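Local coordinates for protein RNA polymerase II subunit A C-terminal domain phosphatase SSU72 (Homo sapiens, PDB 4H3K) that dephosphorylates phosphoserine and phosphothreonine in the C-terminal domain of RNA polymerase II, with roles in transcription termination and pre-mRNA polyadenylation, at residues D82-D87 against H103-N108; E41-L46 against K109-R114. The protein carries 1 engineered substitution. One frame throughout, in Å; residues are numbered along the deposited sequence.

From the N terminus the chain lays down strand 27-32, then helix 38-48, which supplies the first half of contact 2. Strand 52-57 of the main sheet and a small two-stranded sheet follow before helix 81-98, where contact 1 begins. Contact 1 closes first, when the chain turns back through helix 101-109 and packs 103-108 on 82-87. Contact 2 closes a few residues later, as 109-114 leaves that helix and returns to 41-46, so the short loop nests inside the long one. Contact 1 holds the helical hairpin together, and contact 2 fastens it to the sheet-bearing core. A salt bridge from Arg107 NH1 to Glu41 OE2, 2.9 Å, joins the two.

Contact 1. Residues D82-D87 against H103-N108; sequences DQMYND and HMLDRN
Leu105 drives its branched end into the groove beside Met84 and Tyr85, where helices 81-98 and 101-109 pack as an antiparallel hairpin. The short segments run at 158° with their axes 9.2 Å apart, and the CA atoms of Tyr85 and Leu105 are the nearest pair across them. The tight part is apolar and inward. Leu105 CD1 rests on backbone as much as side chain, 3.6 Å from Tyr85 N and 3.8 Å from Met84 CB, while the other methyl, CD2, lies 4.0 Å from Met84 SD. The side chains of Met84 and Leu105 cross at about a right angle; the methionine end then leads away from helix 101-109, and Gln36 and Thr79 touch that side chain. Leucine suits this place because its branch spreads two methyls, CD1 onto the backbone of Tyr85 and both against the Met84 side chain. Tyr81, Leu88 and Gln36 also touch it.

The outer flank is looser. With CG of Tyr85 anti to the backbone N (chi1 -174°), the ring stands beside helix 101-109, and Leu105 CB meets its edge, 4.1 Å from CD2. Tyrosine suits this border: its ring edge covers Leu105 CB while the residue stays partly open to solvent. Asp106 lies next along, its CB 4.3 Å from Tyr85 CE2. Its carboxylate has its own partner, since OD2 forms a salt bridge with Arg110 NE, just after the segment.

The contact across these segments is apolar, with Asp106 paired to Arg110 rather than to anything on helix 81-98, so the hairpin here probably owes its cohesion to the burial of Leu105 and Met84.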
ATOM      1  N   ASP B  82      18.241  13.764 -24.349  1.00 40.34           N
ATOM      2  CA  ASP B  82      19.142  14.058 -25.468  1.00 42.56           C
ATOM      3  C   ASP B  82      18.432  14.831 -26.586  1.00 43.32           C
ATOM      4  O   ASP B  82      18.989  15.786 -27.122  1.00 44.84           O
ATOM      5  CB  ASP B  82      19.742  12.756 -25.991  1.00 43.37           C
ATOM      6  CG  ASP B  82      20.897  12.989 -26.912  1.00 46.38           C
ATOM      7  OD1 ASP B  82      21.947  13.444 -26.424  1.00 48.20           O
ATOM      8  OD2 ASP B  82      20.734  12.742 -28.124  1.00 48.05           O
ATOM      9  N   GLN B  83      17.204  14.449 -26.926  1.00 43.87           N
ATOM     10  CA  GLN B  83      16.432  15.213 -27.919  1.00 44.98           C
ATOM     11  C   GLN B  83      16.181  16.642 -27.429  1.00 44.40           C
ATOM     12  O   GLN B  83      16.336  17.587 -28.190  1.00 44.54           O
ATOM     13  CB  GLN B  83      15.129  14.500 -28.319  1.00 45.10           C
ATOM     14  CG  GLN B  83      15.379  13.210 -29.082  1.00 46.91           C
ATOM     15  CD  GLN B  83      14.142  12.346 -29.246  1.00 48.26           C
ATOM     16  OE1 GLN B  83      13.428  12.066 -28.292  1.00 48.59           O
ATOM     17  NE2 GLN B  83      13.889  11.908 -30.476  1.00 51.95           N
ATOM     18  N   MET B  84      15.864  16.801 -26.142  1.00 43.00           N
ATOM     19  CA  MET B  84      15.658  18.132 -25.553  1.00 42.80           C
ATOM     20  C   MET B  84      16.930  18.960 -25.591  1.00 43.26           C
ATOM     21  O   MET B  84      16.897  20.166 -25.883  1.00 43.57           O
ATOM     22  CB  MET B  84      15.150  18.041 -24.107  1.00 41.24           C
ATOM     23  CG  MET B  84      13.746  17.535 -23.986  1.00 41.40           C
ATOM     24  SD  MET B  84      13.356  17.169 -22.262  1.00 38.51           S
ATOM     25  CE  MET B  84      12.162  15.860 -22.516  1.00 39.69           C
ATOM     26  N   TYR B  85      18.041  18.300 -25.289  1.00 43.76           N
ATOM     27  CA  TYR B  85      19.359  18.917 -25.326  1.00 45.44           C
ATOM     28  C   TYR B  85      19.620  19.496 -26.717  1.00 46.65           C
ATOM     29  O   TYR B  85      19.926  20.682 -26.851  1.00 46.52           O
ATOM     30  CB  TYR B  85      20.431  17.891 -24.961  1.00 45.59           C
ATOM     31  CG  TYR B  85      21.821  18.463 -24.825  1.00 48.49           C
ATOM     32  CD1 TYR B  85      22.634  18.649 -25.942  1.00 50.70           C
ATOM     33  CD2 TYR B  85      22.329  18.812 -23.569  1.00 49.78           C
ATOM     34  CE1 TYR B  85      23.914  19.174 -25.817  1.00 52.62           C
ATOM     35  CE2 TYR B  85      23.600  19.346 -23.435  1.00 51.57           C
ATOM     36  CZ  TYR B  85      24.388  19.520 -24.565  1.00 52.48           C
ATOM     37  OH  TYR B  85      25.651  20.040 -24.426  1.00 55.27           O
ATOM     38  N   ASN B  86      19.457  18.663 -27.740  1.00 48.23           N
ATOM     39  CA  ASN B  86      19.742  19.077 -29.127  1.00 50.56           C
ATOM     40  C   ASN B  86      18.775  20.135 -29.626  1.00 51.28           C
ATOM     41  O   ASN B  86      19.181  21.070 -30.296  1.00 52.66           O
ATOM     42  CB  ASN B  86      19.750  17.879 -30.064  1.00 51.09           C
ATOM     43  CG  ASN B  86      20.841  16.892 -29.720  1.00 51.99           C
ATOM     44  OD1 ASN B  86      21.954  17.277 -29.388  1.00 52.36           O
ATOM     45  ND2 ASN B  86      20.525  15.614 -29.795  1.00 53.23           N
ATOM     46  N   ASP B  87      17.504  19.985 -29.289  1.00 51.61           N
ATOM     47  CA  ASP B  87      16.507  21.013 -29.562  1.00 52.87           C
ATOM     48  C   ASP B  87      16.911  22.361 -28.944  1.00 52.98           C
ATOM     49  O   ASP B  87      16.886  23.390 -29.624  1.00 53.89           O
ATOM     50  CB  ASP B  87      15.127  20.577 -29.070  1.00 52.22           C
ATOM     51  CG  ASP B  87      14.046  21.612 -29.351  1.00 54.61           C
ATOM     52  OD1 ASP B  87      13.751  21.862 -30.538  1.00 57.86           O
ATOM     53  OD2 ASP B  87      13.481  22.174 -28.391  1.00 55.67           O
ATOM     54  N   HIS B 103      23.389  21.718 -19.067  1.00 40.92           N
ATOM     55  CA  HIS B 103      24.091  20.938 -18.043  1.00 41.24           C
ATOM     56  C   HIS B 103      23.123  19.994 -17.306  1.00 39.92           C
ATOM     57  O   HIS B 103      23.441  18.823 -17.109  1.00 40.63           O
ATOM     58  CB  HIS B 103      24.834  21.865 -17.066  1.00 41.85           C
ATOM     59  CG  HIS B 103      25.662  21.136 -16.042  1.00 45.34           C
ATOM     60  ND1 HIS B 103      25.105  20.452 -14.982  1.00 47.40           N
ATOM     61  CD2 HIS B 103      27.005  20.990 -15.913  1.00 49.66           C
ATOM     62  CE1 HIS B 103      26.062  19.908 -14.252  1.00 47.50           C
ATOM     63  NE2 HIS B 103      27.224  20.221 -14.793  1.00 49.79           N
ATOM     64  N   MET B 104      21.947  20.503 -16.916  1.00 39.23           N
ATOM     65  CA  MET B 104      20.907  19.685 -16.256  1.00 37.36           C
ATOM     66  C   MET B 104      20.483  18.519 -17.147  1.00 37.01           C
ATOM     67  O   MET B 104      20.422  17.378 -16.694  1.00 35.78           O
ATOM     68  CB  MET B 104      19.688  20.536 -15.922  1.00 37.14           C
ATOM     69  CG  MET B 104      18.617  19.811 -15.084  1.00 35.40           C
ATOM     70  SD  MET B 104      17.175  20.877 -14.970  1.00 35.70           S
ATOM     71  CE  MET B 104      16.415  20.681 -16.588  1.00 31.30           C
ATOM     72  N   LEU B 105      20.207  18.815 -18.420  1.00 36.54           N
ATOM     73  CA  LEU B 105      19.816  17.781 -19.380  1.00 36.96           C
ATOM     74  C   LEU B 105      20.877  16.701 -19.571  1.00 37.75           C
ATOM     75  O   LEU B 105      20.562  15.514 -19.628  1.00 36.83           O
ATOM     76  CB  LEU B 105      19.391  18.395 -20.724  1.00 37.17           C
ATOM     77  CG  LEU B 105      18.017  19.081 -20.735  1.00 35.20           C
ATOM     78  CD1 LEU B 105      17.789  19.903 -22.025  1.00 35.22           C
ATOM     79  CD2 LEU B 105      16.852  18.097 -20.513  1.00 31.79           C
ATOM     80  N   ASP B 106      22.134  17.133 -19.662  1.00 39.89           N
ATOM     81  CA  ASP B 106      23.285  16.237 -19.732  1.00 40.74           C
ATOM     82  C   ASP B 106      23.402  15.371 -18.486  1.00 39.64           C
ATOM     83  O   ASP B 106      23.611  14.163 -18.586  1.00 40.01           O
ATOM     84  CB  ASP B 106      24.565  17.052 -19.912  1.00 42.46           C
ATOM     85  CG  ASP B 106      25.782  16.181 -20.074  1.00 46.12           C
ATOM     86  OD1 ASP B 106      25.857  15.457 -21.085  1.00 49.10           O
ATOM     87  OD2 ASP B 106      26.659  16.214 -19.188  1.00 49.07           O
ATOM     88  N   ARG B 107      23.269  15.981 -17.313  1.00 38.36           N
ATOM     89  CA  ARG B 107      23.223  15.211 -16.044  1.00 37.21           C
ATOM     90  C   ARG B 107      22.108  14.138 -16.110  1.00 36.25           C
ATOM     91  O   ARG B 107      22.315  12.961 -15.737  1.00 34.97           O
ATOM     92  CB  ARG B 107      23.004  16.171 -14.857  1.00 36.89           C
ATOM     93  CG  ARG B 107      23.113  15.591 -13.451  1.00 36.61           C
ATOM     94  CD  ARG B 107      21.848  14.808 -12.994  1.00 32.10           C
ATOM     95  NE  ARG B 107      20.592  15.548 -13.144  1.00 32.53           N
ATOM     96  CZ  ARG B 107      20.243  16.613 -12.430  1.00 31.84           C
ATOM     97  NH1 ARG B 107      21.044  17.081 -11.472  1.00 33.96           N
ATOM     98  NH2 ARG B 107      19.075  17.197 -12.661  1.00 32.00           N
ATOM     99  N   ASN B 108      20.936  14.553 -16.604  1.00 35.51           N
ATOM    100  CA  ASN B 108      19.760  13.694 -16.643  1.00 35.33           C
ATOM    101  C   ASN B 108      20.000  12.491 -17.537  1.00 36.30           C
ATOM    102  O   ASN B 108      19.694  11.357 -17.165  1.00 35.22           O
ATOM    103  CB  ASN B 108      18.503  14.482 -17.096  1.00 34.83           C
ATOM    104  CG  ASN B 108      17.999  15.471 -16.027  1.00 32.61           C
ATOM    105  OD1 ASN B 108      18.482  15.472 -14.905  1.00 27.72           O
ATOM    106  ND2 ASN B 108      17.039  16.330 -16.395  1.00 32.89           N
TER

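Contact 2. Residues E41-L46 against K109-R114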
ATOM      1  N   GLU B  41      17.766  15.830  -9.415  1.00 27.26           N
ATOM      2  CA  GLU B  41      18.752  16.200  -8.380  1.00 28.29           C
ATOM      3  C   GLU B  41      18.709  15.215  -7.202  1.00 27.33           C
ATOM      4  O   GLU B  41      19.756  14.788  -6.687  1.00 28.37           O
ATOM      5  CB  GLU B  41      18.473  17.619  -7.890  1.00 29.01           C
ATOM      6  CG  GLU B  41      19.665  18.303  -7.190  1.00 34.54           C
ATOM      7  CD  GLU B  41      20.885  18.410  -8.100  1.00 39.44           C
ATOM      8  OE1 GLU B  41      21.944  17.970  -7.677  1.00 44.45           O
ATOM      9  OE2 GLU B  41      20.761  18.880  -9.248  1.00 41.91           O
ATOM     10  N   ALA B  42      17.503  14.839  -6.785  1.00 25.82           N
ATOM     11  CA  ALA B  42      17.341  13.920  -5.658  1.00 25.66           C
ATOM     12  C   ALA B  42      17.714  12.500  -6.079  1.00 25.70           C
ATOM     13  O   ALA B  42      18.351  11.811  -5.330  1.00 25.34           O
ATOM     14  CB  ALA B  42      15.894  13.969  -5.120  1.00 24.93           C
ATOM     15  N   HIS B  43      17.311  12.087  -7.287  1.00 25.67           N
ATOM     16  CA  HIS B  43      17.647  10.766  -7.831  1.00 26.93           C
ATOM     17  C   HIS B  43      19.164  10.643  -7.803  1.00 28.21           C
ATOM     18  O   HIS B  43      19.700   9.661  -7.282  1.00 28.85           O
ATOM     19  CB  HIS B  43      17.128  10.658  -9.273  1.00 26.59           C
ATOM     20  CG  HIS B  43      17.210   9.286  -9.876  1.00 29.22           C
ATOM     21  ND1 HIS B  43      16.272   8.825 -10.784  1.00 28.08           N
ATOM     22  CD2 HIS B  43      18.125   8.295  -9.747  1.00 28.91           C
ATOM     23  CE1 HIS B  43      16.598   7.606 -11.170  1.00 29.44           C
ATOM     24  NE2 HIS B  43      17.714   7.257 -10.551  1.00 31.64           N
ATOM     25  N   ASN B  44      19.845  11.663  -8.322  1.00 28.46           N
ATOM     26  CA  ASN B  44      21.306  11.658  -8.390  1.00 30.64           C
ATOM     27  C   ASN B  44      21.958  11.516  -6.998  1.00 30.46           C
ATOM     28  O   ASN B  44      22.797  10.618  -6.800  1.00 30.91           O
ATOM     29  CB  ASN B  44      21.821  12.890  -9.164  1.00 30.91           C
ATOM     30  CG  ASN B  44      23.334  12.816  -9.491  1.00 36.45           C
ATOM     31  OD1 ASN B  44      24.124  13.610  -8.970  1.00 40.10           O
ATOM     32  ND2 ASN B  44      23.730  11.855 -10.323  1.00 37.28           N
ATOM     33  N   ILE B  45      21.583  12.368  -6.040  1.00 29.92           N
ATOM     34  CA  ILE B  45      22.186  12.305  -4.693  1.00 29.89           C
ATOM     35  C   ILE B  45      21.863  10.944  -4.027  1.00 29.92           C
ATOM     36  O   ILE B  45      22.760  10.255  -3.508  1.00 29.74           O
ATOM     37  CB  ILE B  45      21.710  13.483  -3.763  1.00 29.79           C
ATOM     38  CG1 ILE B  45      22.079  14.873  -4.354  1.00 33.50           C
ATOM     39  CG2 ILE B  45      22.310  13.357  -2.335  1.00 30.86           C
ATOM     40  CD1 ILE B  45      23.345  14.934  -5.124  1.00 35.62           C
ATOM     41  N   LEU B  46      20.589  10.539  -4.064  1.00 28.02           N
ATOM     42  CA  LEU B  46      20.186   9.282  -3.398  1.00 28.32           C
ATOM     43  C   LEU B  46      20.926   8.109  -4.012  1.00 29.24           C
ATOM     44  O   LEU B  46      21.463   7.271  -3.292  1.00 28.75           O
ATOM     45  CB  LEU B  46      18.672   9.074  -3.432  1.00 26.48           C
ATOM     46  CG  LEU B  46      17.890  10.027  -2.495  1.00 26.21           C
ATOM     47  CD1 LEU B  46      16.428   9.987  -2.795  1.00 25.87           C
ATOM     48  CD2 LEU B  46      18.070   9.684  -1.011  1.00 23.38           C
ATOM     49  N   LYS B 109      20.572  12.756 -18.707  1.00 37.63           N
ATOM     50  CA  LYS B 109      20.875  11.713 -19.677  1.00 40.33           C
ATOM     51  C   LYS B 109      21.759  10.616 -19.084  1.00 40.20           C
ATOM     52  O   LYS B 109      21.579   9.435 -19.380  1.00 41.26           O
ATOM     53  CB  LYS B 109      21.553  12.299 -20.926  1.00 41.55           C
ATOM     54  CG  LYS B 109      21.303  11.434 -22.163  1.00 46.20           C
ATOM     55  CD  LYS B 109      22.444  11.490 -23.163  1.00 51.00           C
ATOM     56  CE  LYS B 109      22.397  10.258 -24.067  1.00 55.00           C
ATOM     57  NZ  LYS B 109      23.749   9.948 -24.623  1.00 58.06           N
ATOM     58  N   ARG B 110      22.705  11.022 -18.250  1.00 40.11           N
ATOM     59  CA  ARG B 110      23.618  10.096 -17.589  1.00 41.00           C
ATOM     60  C   ARG B 110      22.930   9.246 -16.545  1.00 40.28           C
ATOM     61  O   ARG B 110      23.518   8.289 -16.064  1.00 40.52           O
ATOM     62  CB  ARG B 110      24.762  10.871 -16.947  1.00 42.02           C
ATOM     63  CG  ARG B 110      25.747  11.363 -17.995  1.00 45.63           C
ATOM     64  CD  ARG B 110      26.697  12.427 -17.477  1.00 50.88           C
ATOM     65  NE  ARG B 110      27.203  13.256 -18.584  1.00 56.07           N
ATOM     66  CZ  ARG B 110      28.066  12.842 -19.519  1.00 59.64           C
ATOM     67  NH1 ARG B 110      28.538  11.601 -19.511  1.00 62.08           N
ATOM     68  NH2 ARG B 110      28.462  13.673 -20.476  1.00 61.84           N
ATOM     69  N   ILE B 111      21.686   9.586 -16.192  1.00 38.37           N
ATOM     70  CA  ILE B 111      20.937   8.757 -15.247  1.00 37.46           C
ATOM     71  C   ILE B 111      20.015   7.763 -15.966  1.00 37.31           C
ATOM     72  O   ILE B 111      19.945   6.578 -15.607  1.00 37.23           O
ATOM     73  CB  ILE B 111      20.130   9.616 -14.244  1.00 36.96           C
ATOM     74  CG1 ILE B 111      21.087  10.345 -13.285  1.00 38.37           C
ATOM     75  CG2 ILE B 111      19.109   8.723 -13.492  1.00 35.16           C
ATOM     76  CD1 ILE B 111      20.426  11.478 -12.462  1.00 39.11           C
ATOM     77  N   LYS B 112      19.294   8.260 -16.969  1.00 35.81           N
ATOM     78  CA  LYS B 112      18.305   7.466 -17.668  1.00 35.65           C
ATOM     79  C   LYS B 112      17.927   8.194 -18.949  1.00 34.52           C
ATOM     80  O   LYS B 112      18.165   9.389 -19.066  1.00 34.12           O
ATOM     81  CB  LYS B 112      17.072   7.226 -16.770  1.00 33.90           C
ATOM     82  CG  LYS B 112      16.274   8.480 -16.466  1.00 34.40           C
ATOM     83  CD  LYS B 112      15.211   8.187 -15.399  1.00 33.68           C
ATOM     84  CE  LYS B 112      14.224   9.328 -15.279  1.00 30.49           C
ATOM     85  NZ  LYS B 112      13.130   9.022 -14.263  1.00 28.58           N
ATOM     86  N   PRO B 113      17.344   7.482 -19.920  1.00 36.05           N
ATOM     87  CA  PRO B 113      17.220   8.145 -21.229  1.00 36.57           C
ATOM     88  C   PRO B 113      16.088   9.178 -21.365  1.00 35.87           C
ATOM     89  O   PRO B 113      16.212  10.117 -22.161  1.00 35.93           O
ATOM     90  CB  PRO B 113      17.029   6.978 -22.197  1.00 38.23           C
ATOM     91  CG  PRO B 113      16.450   5.893 -21.383  1.00 38.36           C
ATOM     92  CD  PRO B 113      16.988   6.052 -19.983  1.00 36.80           C
ATOM     93  N   ARG B 114      15.003   9.034 -20.602  1.00 35.00           N
ATOM     94  CA  ARG B 114      13.892   9.984 -20.685  1.00 34.65           C
ATOM     95  C   ARG B 114      13.141  10.178 -19.371  1.00 33.36           C
ATOM     96  O   ARG B 114      13.189   9.314 -18.488  1.00 32.12           O
ATOM     97  CB  ARG B 114      12.904   9.601 -21.807  1.00 36.67           C
ATOM     98  CG  ARG B 114      12.239   8.264 -21.614  1.00 40.36           C
ATOM     99  CD  ARG B 114      11.086   8.034 -22.586  1.00 46.99           C
ATOM    100  NE  ARG B 114      10.232   6.974 -22.054  1.00 52.63           N
ATOM    101  CZ  ARG B 114       9.210   7.149 -21.204  1.00 54.92           C
ATOM    102  NH1 ARG B 114       8.839   8.362 -20.785  1.00 53.73           N
ATOM    103  NH2 ARG B 114       8.535   6.092 -20.781  1.00 55.40           N
TER
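His43 ND1 and Lys112 NZ converge on one hydroxyl, Ser55 OG, which hydrogen-bonds to both and so ties helix 38-48 to the loop after helix 101-109. Ser55 belongs to strand 52-57, and helix 38-48 is the crossover of the beta-alpha-beta unit formed with strand 27-32, part of an alpha/beta fold like that of the low-molecular-weight tyrosine phosphatases. The lysine suits its place by length: its extended chain passes His43 CE1, with CD 4.5 Å away, and carries the ammonium on to a salt bridge with Glu116 OE2.

Across the contact, two methyl ends of Ile111 do most of the touching. CG2 sits over one face of the imidazole in a CH-pi contact, 3.6 Å from the centre of the His43 ring and 15° off its normal. The bond between ND1 and Ser55 OG helps set the turn of the ring, and its flat face receives the methyl. Replacing His43 by an alanine would probably open a gap beside Ile111 CG2 and cost Ser55 OG its bond to the imidazole.

Ile111 uses its other branch on Asn44: chi1 of -69° sets CG1 anti to the carbonyl carbon, and the extended chi2 carries CD1 to Asn44, touching CB at 3.8 Å and ND2 at 4.0 Å.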